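Local coordinates for fructose 1-phosphate kinase (Staphylococcus aureus, PDB 2JG5), which probably catalyses the ATP-dependent phosphorylation of fructose 1-phosphate to fructose 1,6-bisphosphate, as a pfkB-family sugar kinase of the LacC subfamily, at residues A[145-150]-A[156-161]. Numbering follows the deposited sequence.
Sequences AQIAQI and AKLVVD
Leu158 meets Ile147 and Ala148 inside a beta-alpha-beta unit of the ribokinase-like fold, where helix 143-154 returns the chain from strand 128-132 to the parallel strand 157-161 and packs on the sheet it has just left. The contact is small, about 106 Å² in all, and wholly apolar. From the strand the first bond of the Leu158 side chain heads toward the helix, and with CG anti to the backbone N (chi1 179°) its two methyls meet consecutive helical residues. Leu158 CD2 presses on Ala148, 3.4 Å from Ala148 CB and 3.7 Å from Ala148 CA; the first is shorter than a usual carbon-carbon contact, a tight spot confined to this one pair of methyls, which at 2.3 Å resolution should not be pressed further. The small alanine lets the leucine methyl come right up to the helix backbone, and the CA atoms of Ala148 and Leu158 lie 6.7 Å apart. The other methyl, Leu158 CD1, touches the branch methyl of Ile147, 4.0 Å from Ile147 CG2, with the two side chains crossing at about a right angle. In Ile147 it is CG2 that stands anti to the backbone N, while CG1 takes the position beside that nitrogen (chi1 -78°) and makes no close contact with Leu158. All three residues are buried, and their neighbours extend the same apolar layer. Val131 of strand 128-132 touches both Ile147 and Leu158, Val170 of helix 164-170 packs against both Ala148 and Leu158, and backbone hydrogen bonds tie strand 157-161 to strand 128-132 through Lys157 and Val159.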
loop_
_atom_site.group_PDB
_atom_site.type_symbol
_atom_site.label_atom_id
_atom_site.label_comp_id
_atom_site.label_asym_id
_atom_site.label_seq_id
_atom_site.Cartn_x
_atom_site.Cartn_y
_atom_site.Cartn_z
ATOM N N ALA A 145 4.341 30.749 0.230
ATOM C CA ALA A 145 4.100 32.179 0.181
ATOM C C ALA A 145 2.622 32.511 0.030
ATOM O O ALA A 145 2.155 33.506 0.573
ATOM C CB ALA A 145 4.891 32.806 -0.970
ATOM N N GLN A 146 1.909 31.694 -0.735
ATOM C CA GLN A 146 0.480 31.886 -0.983
ATOM C C GLN A 146 -0.329 31.675 0.298
ATOM O O GLN A 146 -1.347 32.331 0.523
ATOM C CB GLN A 146 -0.015 30.950 -2.091
ATOM C CG GLN A 146 0.584 31.216 -3.488
ATOM C CD GLN A 146 -0.267 30.614 -4.612
ATOM O OE1 GLN A 146 -1.460 30.358 -4.431
ATOM N NE2 GLN A 146 0.345 30.385 -5.771
ATOM N N ILE A 147 0.148 30.764 1.142
ATOM C CA ILE A 147 -0.433 30.564 2.457
ATOM C C ILE A 147 -0.014 31.741 3.351
ATOM O O ILE A 147 -0.869 32.424 3.935
ATOM C CB ILE A 147 -0.040 29.168 3.031
ATOM C CG1 ILE A 147 -0.896 28.078 2.374
ATOM C CG2 ILE A 147 -0.176 29.127 4.559
ATOM C CD1 ILE A 147 -0.238 26.702 2.325
ATOM N N ALA A 148 1.293 32.009 3.399
ATOM C CA ALA A 148 1.856 33.041 4.281
ATOM C C ALA A 148 1.187 34.401 4.106
ATOM O O ALA A 148 1.009 35.165 5.062
ATOM C CB ALA A 148 3.347 33.158 4.059
ATOM N N GLN A 149 0.799 34.680 2.873
ATOM C CA GLN A 149 0.191 35.941 2.510
ATOM C C GLN A 149 -1.230 36.123 3.039
ATOM O O GLN A 149 -1.669 37.251 3.296
ATOM C CB GLN A 149 0.170 36.021 1.009
ATOM C CG GLN A 149 0.034 37.383 0.492
ATOM C CD GLN A 149 -0.098 37.344 -0.976
ATOM O OE1 GLN A 149 -0.622 36.364 -1.528
ATOM N NE2 GLN A 149 0.377 38.399 -1.647
ATOM N N ILE A 150 -1.946 35.012 3.154
ATOM C CA ILE A 150 -3.288 34.991 3.708
ATOM C C ILE A 150 -3.256 35.182 5.229
ATOM O O ILE A 150 -4.070 35.930 5.786
ATOM C CB ILE A 150 -4.020 33.674 3.353
ATOM C CG1 ILE A 150 -4.287 33.599 1.841
ATOM C CG2 ILE A 150 -5.329 33.557 4.139
ATOM C CD1 ILE A 150 -4.849 32.256 1.376
ATOM N N ALA A 156 -3.322 35.308 11.765
ATOM C CA ALA A 156 -2.868 34.043 12.367
ATOM C C ALA A 156 -1.351 33.910 12.344
ATOM O O ALA A 156 -0.696 34.295 11.366
ATOM C CB ALA A 156 -3.525 32.820 11.694
ATOM N N LYS A 157 -0.808 33.370 13.434
ATOM C CA LYS A 157 0.622 33.081 13.545
ATOM C C LYS A 157 1.005 32.018 12.540
ATOM O O LYS A 157 0.446 30.925 12.563
ATOM C CB LYS A 157 0.975 32.592 14.953
ATOM C CG LYS A 157 0.994 33.674 16.011
ATOM C CD LYS A 157 -0.408 34.113 16.406
ATOM C CE LYS A 157 -0.496 35.638 16.488
ATOM N NZ LYS A 157 0.359 36.215 17.572
ATOM N N LEU A 158 1.943 32.345 11.657
ATOM C CA LEU A 158 2.450 31.375 10.699
ATOM C C LEU A 158 3.773 30.749 11.141
ATOM O O LEU A 158 4.746 31.447 11.416
ATOM C CB LEU A 158 2.590 31.979 9.302
ATOM C CG LEU A 158 3.152 30.990 8.276
ATOM C CD1 LEU A 158 2.069 30.031 7.729
ATOM C CD2 LEU A 158 3.821 31.748 7.165
ATOM N N VAL A 159 3.784 29.418 11.194
ATOM C CA VAL A 159 4.972 28.638 11.542
ATOM C C VAL A 159 5.408 27.796 10.345
ATOM O O VAL A 159 4.605 27.068 9.756
ATOM C CB VAL A 159 4.686 27.720 12.735
ATOM C CG1 VAL A 159 5.890 26.873 13.052
ATOM C CG2 VAL A 159 4.241 28.542 13.950
ATOM N N VAL A 160 6.678 27.902 9.979
ATOM C CA VAL A 160 7.181 27.196 8.816
ATOM C C VAL A 160 8.373 26.308 9.154
ATOM O O VAL A 160 9.332 26.741 9.805
ATOM C CB VAL A 160 7.555 28.184 7.679
ATOM C CG1 VAL A 160 8.314 27.472 6.552
ATOM C CG2 VAL A 160 6.313 28.869 7.148
ATOM N N ASP A 161 8.288 25.061 8.701
ATOM C CA ASP A 161 9.407 24.134 8.722
ATOM C C ASP A 161 9.563 23.550 7.311
ATOM O O ASP A 161 8.871 22.606 6.928
ATOM C CB ASP A 161 9.179 23.056 9.780
ATOM C CG ASP A 161 10.323 22.073 9.879
ATOM O OD1 ASP A 161 11.447 22.384 9.428
ATOM O OD2 ASP A 161 10.092 20.970 10.423
#